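Local coordinates for protein type II secretion chaperone CpaB (Acinetobacter nosocomialis M2, PDB 6O38) that binds the secreted metalloprotease CpaA as its chaperone, probably assisting its export through the type II secretion system, at residues G[42-47]-G[86-91]; G[68-73]-G[159-164]; G[95-100]-G[143-148]. All coordinates share one frame; numbering follows the deposited sequence.

Contact 1: G[42-47]-G[86-91]; sequences QIVFNE and VKFQML. With SO4 (sulfate ion), chain B.
Phe-45 reaches across to Phe-88, Gln-89 and Met-90, just beyond a single backbone bridge between Ile-43 and Lys-87. Its CG lies between the backbone N and carbonyl carbon (chi1 50°), while CB packs near Lys-71 of the adjacent strand. Farther out the ring splits its contacts: CE2 comes 3.9 Å from Phe-88 CD1, entering at the edge of that second ring, whereas Met-90 CG lies at the edge of the Phe-45 ring, 3.9 Å from CE1. At the tip, CZ lies 4.0 Å from Met-90 SE; the selenium sits beside the ring edge, a Met-aromatic contact in which the two side chains cross at about a right angle. Val-44 extends this apolar patch, its CG2 lying 3.6 Å from Val-86 CG1 and over one face of the Phe-88 ring.

In the bridge, Val-44 N donates to Lys-87 O at 3.2 Å, nearly along the C=O axis. Lys-87 also donates its N to Gln-42 O and thus bonds to the residues before and after Ile-43; that second bond is modelled very short and its length is doubtful. Ile-43 N donates to sulfate O1 at 2.9 Å, the ion probably coming from the crystallisation liquor. Strands 45-47 and 85-90 are outermost in the sheet, and the bridge just before 45-47 joins its two edges, consistent with a barrel-like curl; Ile-70, Met-141 and Ile-143 from strands 68-72 and 138-145 pack against the aromatic cluster.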
loop_
_atom_site.group_PDB
_atom_site.type_symbol
_atom_site.label_atom_id
_atom_site.label_comp_id
_atom_site.label_asym_id
_atom_site.label_seq_id
_atom_site.Cartn_x
_atom_site.Cartn_y
_atom_site.Cartn_z
ATOM N N GLN G 42 -14.603 14.517 8.834
ATOM C CA GLN G 42 -13.419 13.940 8.211
ATOM C C GLN G 42 -13.570 12.443 7.977
ATOM O O GLN G 42 -12.935 11.896 7.069
ATOM C CB GLN G 42 -12.187 14.223 9.073
ATOM C CG GLN G 42 -11.885 15.705 9.234
ATOM C CD GLN G 42 -10.704 15.968 10.148
ATOM O OE1 GLN G 42 -10.188 15.056 10.792
ATOM N NE2 GLN G 42 -10.271 17.222 10.208
ATOM N N ILE G 43 -14.406 11.772 8.770
ATOM C CA ILE G 43 -14.635 10.344 8.588
ATOM C C ILE G 43 -15.452 10.120 7.323
ATOM O O ILE G 43 -16.483 10.772 7.104
ATOM C CB ILE G 43 -15.336 9.754 9.820
ATOM C CG1 ILE G 43 -14.377 9.716 11.012
ATOM C CG2 ILE G 43 -15.873 8.369 9.519
ATOM C CD1 ILE G 43 -15.000 9.175 12.281
ATOM N N VAL G 44 -14.996 9.196 6.482
ATOM C CA VAL G 44 -15.658 8.927 5.208
ATOM C C VAL G 44 -16.775 7.904 5.367
ATOM O O VAL G 44 -17.916 8.147 4.964
ATOM C CB VAL G 44 -14.621 8.470 4.162
ATOM C CG1 VAL G 44 -15.263 8.373 2.795
ATOM C CG2 VAL G 44 -13.446 9.429 4.131
ATOM N N PHE G 45 -16.471 6.745 5.947
ATOM C CA PHE G 45 -17.458 5.701 6.182
ATOM C C PHE G 45 -17.357 5.221 7.624
ATOM O O PHE G 45 -16.379 5.489 8.327
ATOM C CB PHE G 45 -17.279 4.527 5.208
ATOM C CG PHE G 45 -15.871 4.007 5.129
ATOM C CD1 PHE G 45 -15.394 3.104 6.066
ATOM C CD2 PHE G 45 -15.026 4.412 4.108
ATOM C CE1 PHE G 45 -14.101 2.624 5.994
ATOM C CE2 PHE G 45 -13.731 3.935 4.029
ATOM C CZ PHE G 45 -13.269 3.039 4.973
ATOM N N ASN G 46 -18.381 4.488 8.059
ATOM C CA ASN G 46 -18.490 4.027 9.436
ATOM C C ASN G 46 -18.789 2.536 9.466
ATOM O O ASN G 46 -19.580 2.038 8.660
ATOM C CB ASN G 46 -19.590 4.785 10.189
ATOM C CG ASN G 46 -19.252 6.246 10.395
ATOM O OD1 ASN G 46 -18.159 6.583 10.845
ATOM N ND2 ASN G 46 -20.192 7.124 10.064
ATOM N N GLU G 47 -18.157 1.831 10.403
ATOM C CA GLU G 47 -18.439 0.417 10.597
ATOM C C GLU G 47 -19.886 0.210 11.032
ATOM O O GLU G 47 -20.525 1.091 11.615
ATOM C CB GLU G 47 -17.507 -0.187 11.648
ATOM C CG GLU G 47 -16.182 -0.692 11.117
ATOM C CD GLU G 47 -15.701 -1.923 11.862
ATOM O OE1 GLU G 47 -16.516 -2.845 12.077
ATOM O OE2 GLU G 47 -14.510 -1.970 12.236
ATOM N N VAL G 86 -9.443 14.342 5.111
ATOM C CA VAL G 86 -10.299 13.164 5.054
ATOM C C VAL G 86 -9.697 12.091 5.953
ATOM O O VAL G 86 -8.473 11.927 6.001
ATOM C CB VAL G 86 -10.464 12.664 3.601
ATOM C CG1 VAL G 86 -10.343 11.152 3.514
ATOM C CG2 VAL G 86 -11.795 13.130 3.031
ATOM N N LYS G 87 -10.556 11.368 6.670
ATOM C CA LYS G 87 -10.129 10.398 7.671
ATOM C C LYS G 87 -10.722 9.028 7.367
ATOM O O LYS G 87 -11.884 8.918 6.964
ATOM C CB LYS G 87 -10.550 10.850 9.074
ATOM C CG LYS G 87 -9.954 10.040 10.211
ATOM C CD LYS G 87 -10.251 10.706 11.544
ATOM C CE LYS G 87 -9.200 10.367 12.585
ATOM N NZ LYS G 87 -9.328 11.233 13.790
ATOM N N PHE G 88 -9.918 7.986 7.571
ATOM C CA PHE G 88 -10.342 6.604 7.397
ATOM C C PHE G 88 -10.209 5.862 8.720
ATOM O O PHE G 88 -9.199 5.999 9.418
ATOM C CB PHE G 88 -9.509 5.890 6.325
ATOM C CG PHE G 88 -9.582 6.529 4.969
ATOM C CD1 PHE G 88 -10.591 6.191 4.081
ATOM C CD2 PHE G 88 -8.634 7.459 4.574
ATOM C CE1 PHE G 88 -10.658 6.775 2.829
ATOM C CE2 PHE G 88 -8.695 8.045 3.324
ATOM C CZ PHE G 88 -9.708 7.703 2.452
ATOM N N GLN G 89 -11.227 5.073 9.062
ATOM C CA GLN G 89 -11.223 4.272 10.282
ATOM C C GLN G 89 -11.563 2.830 9.928
ATOM O O GLN G 89 -12.698 2.528 9.548
ATOM C CB GLN G 89 -12.200 4.826 11.319
ATOM C CG GLN G 89 -11.659 6.021 12.088
ATOM C CD GLN G 89 -12.497 6.363 13.302
ATOM O OE1 GLN G 89 -13.634 5.909 13.435
ATOM N NE2 GLN G 89 -11.938 7.166 14.199
HETATM N N MSE G 90 -10.574 1.951 10.050
HETATM C CA MSE G 90 -10.733 0.524 9.796
HETATM C C MSE G 90 -10.060 -0.263 10.915
HETATM O O MSE G 90 -9.241 -1.146 10.660
HETATM C CB MSE G 90 -10.156 0.151 8.431
HETATM C CG MSE G 90 -11.017 0.614 7.267
HETATM SE SE MSE G 90 -10.090 0.614 5.559
HETATM C CE MSE G 90 -9.039 2.231 5.812
ATOM N N LEU G 91 -10.416 0.096 12.154
ATOM C CA LEU G 91 -9.675 -0.333 13.341
ATOM C C LEU G 91 -9.391 -1.832 13.350
ATOM O O LEU G 91 -8.311 -2.258 13.778
ATOM C CB LEU G 91 -10.440 0.066 14.605
ATOM C CG LEU G 91 -10.393 1.532 15.052
ATOM C CD1 LEU G 91 -11.217 2.439 14.144
ATOM C CD2 LEU G 91 -10.849 1.661 16.498
HETATM S S SO4 B . -15.186 13.450 12.186
HETATM O O1 SO4 B . -15.871 12.701 11.137
HETATM O O2 SO4 B . -15.371 14.881 11.964
HETATM O O3 SO4 B . -15.744 13.081 13.485
HETATM O O4 SO4 B . -13.761 13.132 12.160
#

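Contact 2: G[68-73]-G[159-164]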
loop_
_atom_site.group_PDB
_atom_site.type_symbol
_atom_site.label_atom_id
_atom_site.label_comp_id
_atom_site.label_asym_id
_atom_site.label_seq_id
_atom_site.Cartn_x
_atom_site.Cartn_y
_atom_site.Cartn_z
HETATM N N MSE G 68 -15.830 -6.272 5.804
HETATM C CA MSE G 68 -16.314 -5.388 6.855
HETATM C C MSE G 68 -17.400 -4.455 6.327
HETATM O O MSE G 68 -17.126 -3.563 5.524
HETATM C CB MSE G 68 -15.148 -4.583 7.430
HETATM C CG MSE G 68 -15.489 -3.709 8.618
HETATM SE SE MSE G 68 -13.933 -2.665 9.142
HETATM C CE MSE G 68 -13.647 -1.730 7.461
ATOM N N VAL G 69 -18.636 -4.668 6.782
ATOM C CA VAL G 69 -19.760 -3.877 6.299
ATOM C C VAL G 69 -19.661 -2.458 6.840
ATOM O O VAL G 69 -19.330 -2.241 8.015
ATOM C CB VAL G 69 -21.091 -4.534 6.703
ATOM C CG1 VAL G 69 -22.229 -4.005 5.842
ATOM C CG2 VAL G 69 -20.989 -6.049 6.603
ATOM N N ILE G 70 -19.950 -1.477 5.983
ATOM C CA ILE G 70 -19.847 -0.069 6.343
ATOM C C ILE G 70 -21.025 0.700 5.762
ATOM O O ILE G 70 -21.637 0.298 4.770
ATOM C CB ILE G 70 -18.520 0.565 5.862
ATOM C CG1 ILE G 70 -18.297 0.289 4.373
ATOM C CG2 ILE G 70 -17.349 0.071 6.703
ATOM C CD1 ILE G 70 -18.649 1.450 3.463
ATOM N N LYS G 71 -21.334 1.825 6.400
ATOM C CA LYS G 71 -22.310 2.779 5.894
ATOM C C LYS G 71 -21.574 3.985 5.323
ATOM O O LYS G 71 -20.536 4.397 5.848
ATOM C CB LYS G 71 -23.277 3.218 6.996
ATOM C CG LYS G 71 -24.393 4.130 6.510
ATOM C CD LYS G 71 -25.521 4.230 7.523
ATOM C CE LYS G 71 -26.674 5.054 6.973
ATOM N NZ LYS G 71 -27.860 5.028 7.871
ATOM N N TYR G 72 -22.115 4.546 4.244
ATOM C CA TYR G 72 -21.419 5.578 3.492
ATOM C C TYR G 72 -22.399 6.643 3.024
ATOM O O TYR G 72 -23.514 6.331 2.598
ATOM C CB TYR G 72 -20.685 4.967 2.293
ATOM C CG TYR G 72 -20.130 5.972 1.314
ATOM C CD1 TYR G 72 -19.127 6.857 1.687
ATOM C CD2 TYR G 72 -20.594 6.021 0.006
ATOM C CE1 TYR G 72 -18.614 7.773 0.789
ATOM C CE2 TYR G 72 -20.085 6.928 -0.897
ATOM C CZ TYR G 72 -19.096 7.800 -0.502
ATOM O OH TYR G 72 -18.591 8.703 -1.405
ATOM N N ASP G 73 -21.973 7.897 3.111
ATOM C CA ASP G 73 -22.754 9.035 2.629
ATOM C C ASP G 73 -22.004 9.683 1.476
ATOM O O ASP G 73 -20.941 10.293 1.698
ATOM C CB ASP G 73 -22.998 10.044 3.751
ATOM C CG ASP G 73 -24.117 11.023 3.432
ATOM O OD1 ASP G 73 -24.264 11.413 2.255
ATOM O OD2 ASP G 73 -24.856 11.402 4.366
ATOM N N GLY G 159 -21.862 -0.538 1.924
ATOM C CA GLY G 159 -20.692 -1.009 1.214
ATOM C C GLY G 159 -19.948 -2.072 1.993
ATOM O O GLY G 159 -20.325 -2.440 3.107
ATOM N N LEU G 160 -18.875 -2.567 1.380
ATOM C CA LEU G 160 -18.068 -3.636 1.949
ATOM C C LEU G 160 -16.596 -3.316 1.750
ATOM O O LEU G 160 -16.161 -3.065 0.622
ATOM C CB LEU G 160 -18.406 -4.985 1.303
ATOM C CG LEU G 160 -17.709 -6.224 1.869
ATOM C CD1 LEU G 160 -18.149 -6.486 3.302
ATOM C CD2 LEU G 160 -17.973 -7.438 0.990
ATOM N N VAL G 161 -15.835 -3.326 2.841
ATOM C CA VAL G 161 -14.390 -3.141 2.803
ATOM C C VAL G 161 -13.733 -4.468 3.145
ATOM O O VAL G 161 -14.183 -5.184 4.047
ATOM C CB VAL G 161 -13.916 -2.032 3.761
ATOM C CG1 VAL G 161 -12.821 -1.206 3.109
ATOM C CG2 VAL G 161 -15.074 -1.149 4.158
ATOM N N GLN G 162 -12.663 -4.791 2.425
ATOM C CA GLN G 162 -11.981 -6.060 2.608
ATOM C C GLN G 162 -10.534 -5.914 2.166
ATOM O O GLN G 162 -10.189 -5.028 1.381
ATOM C CB GLN G 162 -12.662 -7.180 1.811
ATOM C CG GLN G 162 -12.700 -6.915 0.312
ATOM C CD GLN G 162 -13.452 -7.982 -0.459
ATOM O OE1 GLN G 162 -14.357 -8.626 0.070
ATOM N NE2 GLN G 162 -13.080 -8.172 -1.720
ATOM N N THR G 163 -9.689 -6.797 2.687
ATOM C CA THR G 163 -8.337 -6.906 2.171
ATOM C C THR G 163 -8.379 -7.525 0.779
ATOM O O THR G 163 -9.262 -8.325 0.459
ATOM C CB THR G 163 -7.466 -7.749 3.102
ATOM O OG1 THR G 163 -8.271 -8.275 4.166
ATOM C CG2 THR G 163 -6.347 -6.903 3.693
HETATM N N MSE G 164 -7.417 -7.143 -0.052
HETATM C CA MSE G 164 -7.447 -7.513 -1.465
HETATM C C MSE G 164 -7.268 -9.013 -1.692
HETATM O O MSE G 164 -7.504 -9.510 -2.793
HETATM C CB MSE G 164 -6.382 -6.729 -2.232
HETATM C CG MSE G 164 -6.552 -5.223 -2.115
HETATM SE SE MSE G 164 -6.312 -4.280 -3.801
HETATM C CE MSE G 164 -6.938 -2.517 -3.246
#
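An antiparallel ladder joins strand 68-72 to strand 159-163, two neighbours in the large sheet, and the N-to-C directions of the two short strands make 138°, well off antiparallel. Met-68 pairs with Val-161 and Ile-70 with Gly-159 as hydrogen-bonded pairs, and Val-69 with Leu-160 is the non-hydrogen-bonded pair between them. Each hydrogen-bonded pair is joined by two backbone bonds; in the second, Gly-159 N gives to Ile-70 O at 3.0 Å and Ile-70 N returns to Gly-159 O at 3.1 Å.

The buried face is built by Met-68, Ile-70 and Val-161. Met-68 and Val-161 run alongside each other in the same sense. The selenomethionine chain runs straight as far as SE and then bends at chi3 (59°), which swings its terminal CE to 3.6 Å from Val-161 CG2. The same valine methyl is touched by Ile-70, which crosses it at about a right angle and brings CG1 to 3.5 Å. Ile-70 holds CG1 in the crowded position between backbone N and carbonyl carbon (chi1 52°), turned toward the partner strand, and its CD1 rests 3.9 Å from CA of Gly-159, a residue with no side chain on this face. Met-90 of strand 85-90 packs on both Met-68 and Val-161.

On the other face Leu-160 leans back over the neighbouring backbone, CD1 lying 3.4 Å from Met-68 N. The alternation of hydrogen-bonded and non-hydrogen-bonded pairs is that of a regular antiparallel beta ladder; its buried face, reached by Met-90 of the far edge strand, is consistent with a curled, barrel-like sheet.

Contact 3: G[95-100]-G[143-148]; sequences INRTGK and IFTEKG
The backbones of 95-100 and 143-148 stay well apart, their nearest CA atoms, those of Ile-95 and Lys-147, being 7.9 Å from each other, and side chains span the gap. Residues 145-148 form the type I turn of a two-residue beta hairpin linking strands 138-145 and 148-155, and strand 95-106 of the same antiparallel sheet meets that turn through side chains.

Arg-97 carries the polar part of the contact. Its chain bends at chi2 and chi3, and NH2 donates to Glu-146 OE2 at 3.0 Å in a nearly straight bond (162°). The carboxylate oxygen sits at the guanidinium edge, close to its plane, and accepts on its syn lone pair. NH1 adds a weak second bond to the same OE2 at 3.5 Å. The carboxylate and guanidinium planes stand 83° apart, and both bonds go to OE2, in keeping with a one-oxygen salt bridge and not a two-oxygen pairing. NH1 also passes 3.6 Å from Thr-145 CB, and it lies 5.1 Å from Lys-147 NZ, a like charge that the carboxylate would be expected to offset in part.

Ile-95 adds a methyl contact: its CD1 lies 3.8 Å from Thr-145 OG1 and also reaches Lys-147 CB at 4.0 Å. Phe-118 makes a cation-pi contact with Arg-97, and Glu-70 of the CpaA chain receives a hydrogen bond from Asn-96 N besides long, weak ion pairs with Arg-97 and Lys-147.

The turn itself is braced from within: Gly-148 O accepts from Thr-145 N and again from Thr-145 OG1 at 2.8 Å, the hydroxyl lying in the plane of the carbonyl and taking one of its lone pairs.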
loop_
_atom_site.group_PDB
_atom_site.type_symbol
_atom_site.label_atom_id
_atom_site.label_comp_id
_atom_site.label_asym_id
_atom_site.label_seq_id
_atom_site.Cartn_x
_atom_site.Cartn_y
_atom_site.Cartn_z
ATOM N N ILE G 95 -6.085 0.324 10.721
ATOM C CA ILE G 95 -5.926 1.558 9.958
ATOM C C ILE G 95 -6.742 2.650 10.633
ATOM O O ILE G 95 -7.972 2.554 10.726
ATOM C CB ILE G 95 -6.351 1.382 8.494
ATOM C CG1 ILE G 95 -5.611 0.201 7.868
ATOM C CG2 ILE G 95 -6.068 2.652 7.712
ATOM C CD1 ILE G 95 -4.109 0.374 7.828
ATOM N N ASN G 96 -6.053 3.690 11.104
ATOM C CA ASN G 96 -6.701 4.854 11.713
ATOM C C ASN G 96 -5.804 6.058 11.422
ATOM O O ASN G 96 -4.849 6.326 12.154
ATOM C CB ASN G 96 -6.913 4.651 13.207
ATOM C CG ASN G 96 -7.604 5.826 13.861
ATOM O OD1 ASN G 96 -8.427 6.502 13.244
ATOM N ND2 ASN G 96 -7.269 6.080 15.119
ATOM N N ARG G 97 -6.124 6.777 10.348
ATOM C CA ARG G 97 -5.258 7.848 9.876
ATOM C C ARG G 97 -6.081 8.837 9.066
ATOM O O ARG G 97 -7.214 8.557 8.665
ATOM C CB ARG G 97 -4.099 7.293 9.045
ATOM C CG ARG G 97 -4.532 6.607 7.759
ATOM C CD ARG G 97 -3.639 5.419 7.453
ATOM N NE ARG G 97 -2.225 5.772 7.517
ATOM C CZ ARG G 97 -1.237 4.886 7.570
ATOM N NH1 ARG G 97 -1.508 3.588 7.573
ATOM N NH2 ARG G 97 0.023 5.296 7.628
ATOM N N THR G 98 -5.490 10.003 8.827
ATOM C CA THR G 98 -6.110 11.074 8.065
ATOM C C THR G 98 -5.346 11.308 6.767
ATOM O O THR G 98 -4.227 10.823 6.573
ATOM C CB THR G 98 -6.168 12.369 8.885
ATOM O OG1 THR G 98 -4.845 12.740 9.293
ATOM C CG2 THR G 98 -7.037 12.181 10.117
ATOM N N GLY G 99 -5.971 12.070 5.873
ATOM C CA GLY G 99 -5.373 12.396 4.592
ATOM C C GLY G 99 -5.997 13.652 4.032
ATOM O O GLY G 99 -6.993 14.162 4.551
ATOM N N LYS G 100 -5.396 14.152 2.956
ATOM C CA LYS G 100 -5.827 15.394 2.332
ATOM C C LYS G 100 -6.084 15.170 0.851
ATOM O O LYS G 100 -5.302 14.499 0.172
ATOM C CB LYS G 100 -4.782 16.502 2.520
ATOM C CG LYS G 100 -4.266 16.614 3.942
ATOM C CD LYS G 100 -4.072 18.058 4.362
ATOM C CE LYS G 100 -3.767 18.149 5.849
ATOM N NZ LYS G 100 -3.758 19.555 6.336
ATOM N N ILE G 143 -7.555 2.166 -1.006
ATOM C CA ILE G 143 -6.780 2.689 0.112
ATOM C C ILE G 143 -5.461 1.929 0.140
ATOM O O ILE G 143 -5.431 0.729 0.442
ATOM C CB ILE G 143 -7.537 2.561 1.440
ATOM C CG1 ILE G 143 -8.918 3.209 1.315
ATOM C CG2 ILE G 143 -6.745 3.195 2.572
ATOM C CD1 ILE G 143 -9.911 2.752 2.356
ATOM N N PHE G 144 -4.370 2.623 -0.173
ATOM C CA PHE G 144 -3.045 2.018 -0.275
ATOM C C PHE G 144 -2.163 2.568 0.838
ATOM O O PHE G 144 -1.749 3.731 0.794
ATOM C CB PHE G 144 -2.432 2.287 -1.648
ATOM C CG PHE G 144 -3.243 1.744 -2.789
ATOM C CD1 PHE G 144 -3.679 0.430 -2.783
ATOM C CD2 PHE G 144 -3.572 2.549 -3.867
ATOM C CE1 PHE G 144 -4.427 -0.072 -3.833
ATOM C CE2 PHE G 144 -4.320 2.052 -4.919
ATOM C CZ PHE G 144 -4.747 0.741 -4.901
ATOM N N THR G 145 -1.871 1.730 1.827
ATOM C CA THR G 145 -0.965 2.064 2.914
ATOM C C THR G 145 0.160 1.039 2.970
ATOM O O THR G 145 0.100 -0.022 2.343
ATOM C CB THR G 145 -1.698 2.115 4.261
ATOM O OG1 THR G 145 -2.028 0.785 4.678
ATOM C CG2 THR G 145 -2.970 2.942 4.152
ATOM N N GLU G 146 1.202 1.372 3.734
ATOM C CA GLU G 146 2.293 0.427 3.938
ATOM C C GLU G 146 1.865 -0.764 4.787
ATOM O O GLU G 146 2.521 -1.810 4.738
ATOM C CB GLU G 146 3.488 1.128 4.592
ATOM C CG GLU G 146 3.265 1.547 6.042
ATOM C CD GLU G 146 2.331 2.735 6.189
ATOM O OE1 GLU G 146 2.028 3.392 5.171
ATOM O OE2 GLU G 146 1.898 3.010 7.328
ATOM N N LYS G 147 0.784 -0.629 5.557
ATOM C CA LYS G 147 0.283 -1.721 6.379
ATOM C C LYS G 147 -0.640 -2.664 5.620
ATOM O O LYS G 147 -1.021 -3.703 6.169
ATOM C CB LYS G 147 -0.440 -1.170 7.611
ATOM C CG LYS G 147 0.472 -0.440 8.585
ATOM C CD LYS G 147 -0.302 0.089 9.783
ATOM C CE LYS G 147 0.623 0.766 10.783
ATOM N NZ LYS G 147 -0.121 1.301 11.957
ATOM N N GLY G 148 -1.015 -2.332 4.397
ATOM C CA GLY G 148 -1.925 -3.165 3.632
ATOM C C GLY G 148 -2.764 -2.329 2.691
ATOM O O GLY G 148 -2.813 -1.104 2.771
#

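All three contacts belong to one curled antiparallel sheet. Contacts 1 and 2 have centres about 10 Å apart and meet where strands 45-47 and 68-72 run side by side, with Asn-46 O probably bonded to Lys-71 N at 2.9 Å. Contact 1 is equally far, about 10 Å between centres, from contact 3, and its strand 85-90 pairs with strand 95-106 of contact 3: Met-90 N lies 2.8 Å from Ile-95 O, a probable hydrogen bond. Contacts 2 and 3, about 15 Å apart, touch more lightly, through Met-164 CE and Phe-144 CE1 at 3.6 Å. Residues of each contact also pack against the CpaA chain, consistent with this sheet forming part of the chaperone-substrate interface.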